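Local structure of Pdx2 protein (Plasmodium falciparum, 2ABW) at residues R58-L72 with Y103-L115. The protein hydrolyses glutamine to glutamate and ammonia, the ammonia being channelled to the synthase subunit Pdx1 for making pyridoxal 5'-phosphate (vitamin B6). Sequence-based numbering, arbitrary orientation. Where two conformers were deposited one is given.
Sequences RRCCAYENDTLYNAL and YSNFGNKFSFGGL
Arg58 reaches across from helix 54-60 and takes hold of the backbone carbonyl of Lys109 side-on, NE at 2.9 Å and NH2 at 2.8 Å from Lys109 O. NE approaches tilted 17° from the carbonyl plane, NH2 from above it; two N-H groups of one guanidinium thus satisfy this oxygen. The end of the same guanidinium forms a bidentate salt bridge with Asp66, NH1 to OD1 (2.9 Å) and NH2 to OD2, both on the syn side. An arginine suits this buried place because its flat cation can serve two acceptor groups, a carbonyl and a carboxylate, at its edge while its faces meet rings: Phe106 stacks on one in a cation-pi contact, planes 17° apart, and Tyr69 meets the other, with NH2 over the centre of its ring.

Asp66 OD2 keeps its anti lone pair for Lys109 NZ (2.8 Å), making a three-residue charge network in which the carboxylate would probably stay ionised. The long Lys109 chain, bent at chi3 (62°), passes Tyr69 CE2 with CE at 3.3 Å, and NZ also makes a weak bond to Asn70 OD1. Tyrosine offers both a ring face and a hydroxyl, which donates to Ser111 O (2.7 Å). In the conformer given, Ser111 OG accepts from Gly113 N in an ST turn and has Ser94 O as its strongest partner. Phe112's apolar ring fits beside Leu72 CD1, rim to rim with Tyr69, with Cys61 SG at its edge.

Phe110, whose side chain starts away from the helices, touches Ser54, a probable glutamine-binding residue. The network ties the loop between strands 94-98 and 115-120 to helices 54-60 and 63-77, beside the glutamine site of a class I glutamine amidotransferase fold.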
# COMPACT_ATOMS: atom_id res chain seq x y z
N ARG A 58 4.30 -2.93 -12.18
CA ARG A 58 4.40 -1.78 -13.09
C ARG A 58 4.23 -2.13 -14.55
O ARG A 58 3.61 -1.44 -15.32
CB ARG A 58 5.75 -1.07 -12.89
CG ARG A 58 5.96 0.15 -13.74
CD ARG A 58 4.88 1.24 -13.53
NE ARG A 58 5.04 2.40 -14.41
CZ ARG A 58 4.60 2.54 -15.66
NH1 ARG A 58 3.89 1.61 -16.29
NH2 ARG A 58 4.78 3.69 -16.29
N ARG A 59 4.86 -3.23 -14.98
CA ARG A 59 4.70 -3.69 -16.36
C ARG A 59 3.24 -4.04 -16.67
O ARG A 59 2.75 -3.78 -17.77
CB ARG A 59 5.54 -4.95 -16.48
CG ARG A 59 5.49 -5.60 -17.79
CD ARG A 59 6.71 -6.53 -17.91
NE ARG A 59 7.94 -5.76 -18.04
CZ ARG A 59 9.14 -6.12 -17.57
NH1 ARG A 59 9.32 -7.25 -16.88
NH2 ARG A 59 10.18 -5.33 -17.81
N CYS A 60 2.55 -4.61 -15.70
CA CYS A 60 1.10 -4.90 -15.86
C CYS A 60 0.26 -3.61 -16.16
O CYS A 60 -0.78 -3.67 -16.85
CB CYS A 60 0.54 -5.57 -14.62
SG CYS A 60 1.15 -7.31 -14.36
N CYS A 61 0.71 -2.48 -15.63
CA CYS A 61 0.04 -1.21 -15.83
C CYS A 61 0.45 -0.49 -17.08
O CYS A 61 -0.09 0.55 -17.43
CB CYS A 61 0.26 -0.30 -14.62
SG CYS A 61 -0.35 -0.92 -13.13
N ALA A 62 1.39 -1.07 -17.84
CA ALA A 62 1.98 -0.39 -18.99
C ALA A 62 1.24 -0.65 -20.30
O ALA A 62 1.56 -0.06 -21.35
CB ALA A 62 3.39 -0.87 -19.14
N TYR A 63 0.27 -1.56 -20.27
CA TYR A 63 -0.39 -1.98 -21.45
C TYR A 63 -1.11 -0.82 -22.12
O TYR A 63 -1.63 0.12 -21.46
CB TYR A 63 -1.39 -3.13 -21.18
CG TYR A 63 -0.91 -4.35 -20.37
CD1 TYR A 63 0.31 -4.99 -20.65
CD2 TYR A 63 -1.70 -4.88 -19.35
CE1 TYR A 63 0.71 -6.13 -19.92
CE2 TYR A 63 -1.30 -6.00 -18.60
CZ TYR A 63 -0.11 -6.62 -18.90
OH TYR A 63 0.25 -7.73 -18.14
N GLU A 64 -1.16 -0.86 -23.45
CA GLU A 64 -1.89 0.16 -24.21
C GLU A 64 -1.36 1.56 -23.85
O GLU A 64 -2.12 2.53 -23.59
CB GLU A 64 -3.41 0.06 -24.02
CG GLU A 64 -3.98 -1.31 -24.40
CD GLU A 64 -5.50 -1.40 -24.29
OE1 GLU A 64 -6.21 -0.46 -24.73
OE2 GLU A 64 -6.02 -2.44 -23.82
N ASN A 65 -0.04 1.66 -23.96
CA ASN A 65 0.64 2.92 -23.87
C ASN A 65 0.40 3.54 -22.48
O ASN A 65 0.09 4.70 -22.38
CB ASN A 65 0.12 3.89 -24.90
CG ASN A 65 0.94 5.13 -24.95
OD1 ASN A 65 2.16 5.09 -24.67
ND2 ASN A 65 0.29 6.26 -25.23
N ASP A 66 0.55 2.74 -21.46
CA ASP A 66 0.40 3.22 -20.08
C ASP A 66 -1.01 3.73 -19.73
O ASP A 66 -1.16 4.58 -18.83
CB ASP A 66 1.44 4.31 -19.82
CG ASP A 66 2.69 3.83 -19.10
OD1 ASP A 66 2.77 2.64 -18.74
OD2 ASP A 66 3.65 4.65 -18.87
N THR A 67 -2.04 3.14 -20.27
CA THR A 67 -3.41 3.59 -20.02
C THR A 67 -3.71 3.48 -18.52
O THR A 67 -4.19 4.42 -17.89
CB THR A 67 -4.46 2.84 -20.87
OG1 THR A 67 -4.33 3.28 -22.25
CG2 THR A 67 -5.85 3.11 -20.41
N LEU A 68 -3.43 2.32 -17.96
CA LEU A 68 -3.79 2.13 -16.48
C LEU A 68 -2.84 2.91 -15.62
O LEU A 68 -3.26 3.47 -14.59
CB LEU A 68 -3.78 0.64 -16.09
CG LEU A 68 -4.24 0.26 -14.74
CD1 LEU A 68 -5.66 0.76 -14.42
CD2 LEU A 68 -4.13 -1.31 -14.52
N TYR A 69 -1.55 2.97 -15.93
CA TYR A 69 -0.58 3.76 -15.19
C TYR A 69 -1.11 5.21 -15.09
O TYR A 69 -1.21 5.81 -14.02
CB TYR A 69 0.76 3.79 -15.88
CG TYR A 69 1.73 4.70 -15.23
CD1 TYR A 69 2.41 4.36 -14.07
CD2 TYR A 69 1.95 5.95 -15.74
CE1 TYR A 69 3.32 5.22 -13.44
CE2 TYR A 69 2.80 6.86 -15.06
CZ TYR A 69 3.51 6.49 -13.97
OH TYR A 69 4.36 7.38 -13.31
N ASN A 70 -1.46 5.78 -16.24
CA ASN A 70 -1.90 7.22 -16.24
C ASN A 70 -3.19 7.35 -15.42
O ASN A 70 -3.34 8.33 -14.68
CB ASN A 70 -2.13 7.68 -17.60
CG ASN A 70 -0.83 7.76 -18.43
OD1 ASN A 70 0.17 8.04 -17.88
ND2 ASN A 70 -0.93 7.62 -19.73
N ALA A 71 -4.09 6.36 -15.48
CA ALA A 71 -5.32 6.44 -14.69
C ALA A 71 -5.03 6.34 -13.19
O ALA A 71 -5.67 7.01 -12.36
CB ALA A 71 -6.35 5.37 -15.16
N LEU A 72 -4.08 5.49 -12.83
CA LEU A 72 -3.64 5.36 -11.41
C LEU A 72 -3.04 6.67 -10.89
O LEU A 72 -3.34 7.11 -9.83
CB LEU A 72 -2.73 4.14 -11.24
CG LEU A 72 -3.42 2.81 -11.43
CD1 LEU A 72 -2.41 1.67 -11.54
CD2 LEU A 72 -4.33 2.54 -10.24
N TYR A 103 16.24 -2.57 -15.27
CA TYR A 103 16.03 -1.31 -15.93
C TYR A 103 14.74 -1.35 -16.68
O TYR A 103 14.46 -2.26 -17.49
CB TYR A 103 17.12 -0.95 -16.90
CG TYR A 103 18.28 -0.31 -16.25
CD1 TYR A 103 19.24 -1.08 -15.63
CD2 TYR A 103 18.46 1.07 -16.29
CE1 TYR A 103 20.34 -0.51 -15.05
CE2 TYR A 103 19.59 1.66 -15.73
CZ TYR A 103 20.53 0.85 -15.09
OH TYR A 103 21.66 1.40 -14.51
N SER A 104 14.06 -0.25 -16.48
CA SER A 104 12.68 -0.11 -16.76
C SER A 104 12.57 0.52 -18.09
O SER A 104 13.27 1.49 -18.41
CB SER A 104 12.01 0.79 -15.72
OG SER A 104 11.53 1.98 -16.33
N ASN A 105 11.65 -0.01 -18.86
CA ASN A 105 11.28 0.61 -20.08
C ASN A 105 10.53 1.92 -19.79
O ASN A 105 10.23 2.66 -20.72
CB ASN A 105 10.46 -0.40 -20.92
CG ASN A 105 9.58 -1.27 -20.06
OD1 ASN A 105 9.11 -0.79 -19.04
ND2 ASN A 105 9.39 -2.55 -20.40
N PHE A 106 10.28 2.23 -18.49
CA PHE A 106 9.50 3.45 -18.09
C PHE A 106 10.22 4.63 -17.38
O PHE A 106 9.61 5.69 -17.24
CB PHE A 106 8.33 3.05 -17.20
CG PHE A 106 7.85 1.66 -17.40
CD1 PHE A 106 6.99 1.38 -18.43
CD2 PHE A 106 8.22 0.65 -16.55
CE1 PHE A 106 6.50 0.09 -18.60
CE2 PHE A 106 7.76 -0.63 -16.72
CZ PHE A 106 6.90 -0.89 -17.73
N GLY A 107 11.46 4.46 -16.93
CA GLY A 107 12.32 5.59 -16.52
C GLY A 107 11.73 6.30 -15.32
O GLY A 107 11.48 5.68 -14.29
N ASN A 108 11.53 7.63 -15.44
CA ASN A 108 10.99 8.34 -14.34
C ASN A 108 9.48 8.15 -14.29
O ASN A 108 8.84 8.74 -13.42
CB ASN A 108 11.44 9.82 -14.28
CG ASN A 108 10.92 10.66 -15.40
OD1 ASN A 108 11.42 11.78 -15.64
ND2 ASN A 108 9.96 10.16 -16.10
N LYS A 109 8.95 7.26 -15.14
CA LYS A 109 7.55 6.89 -15.00
C LYS A 109 7.41 5.55 -14.27
O LYS A 109 6.37 4.97 -14.34
CB LYS A 109 6.82 6.89 -16.36
CG LYS A 109 6.56 8.30 -17.03
CD LYS A 109 5.56 8.31 -18.25
CE LYS A 109 4.06 7.86 -17.96
NZ LYS A 109 3.11 7.34 -19.17
N PHE A 110 8.44 5.09 -13.58
CA PHE A 110 8.34 3.86 -12.81
C PHE A 110 7.32 3.92 -11.65
O PHE A 110 6.42 3.08 -11.58
CB PHE A 110 9.67 3.45 -12.21
CG PHE A 110 9.64 2.13 -11.49
CD1 PHE A 110 9.65 0.94 -12.23
CD2 PHE A 110 9.75 2.04 -10.10
CE1 PHE A 110 9.67 -0.29 -11.57
CE2 PHE A 110 9.78 0.80 -9.44
CZ PHE A 110 9.74 -0.34 -10.16
N SER A 111 7.52 4.83 -10.71
CA SER A 111 6.62 5.00 -9.61
C SER A 111 5.33 5.75 -10.00
O SER A 111 5.33 6.63 -10.90
CB SER A 111 7.27 5.79 -8.50
OG SER A 111 6.45 5.92 -7.35
N PHE A 112 4.26 5.38 -9.30
CA PHE A 112 2.97 6.17 -9.32
C PHE A 112 3.12 7.40 -8.49
O PHE A 112 2.32 8.36 -8.67
CB PHE A 112 1.76 5.39 -8.83
CG PHE A 112 1.55 4.06 -9.43
CD1 PHE A 112 1.27 3.89 -10.77
CD2 PHE A 112 1.53 2.93 -8.63
CE1 PHE A 112 1.06 2.66 -11.34
CE2 PHE A 112 1.33 1.73 -9.17
CZ PHE A 112 1.11 1.55 -10.55
N GLY A 113 4.05 7.42 -7.54
CA GLY A 113 4.16 8.53 -6.57
C GLY A 113 3.07 8.50 -5.50
O GLY A 113 2.17 7.64 -5.56
N GLY A 114 3.21 9.44 -4.52
CA GLY A 114 2.15 9.59 -3.48
C GLY A 114 2.76 9.61 -2.07
O GLY A 114 2.22 10.21 -1.17
N LEU A 115 3.87 8.90 -1.89
CA LEU A 115 4.63 8.94 -0.63
C LEU A 115 6.01 9.57 -0.88
O LEU A 115 6.80 9.00 -1.68
CB LEU A 115 4.80 7.49 -0.10
CG LEU A 115 3.49 6.79 0.29
CD1 LEU A 115 3.78 5.37 0.58
CD2 LEU A 115 2.82 7.53 1.39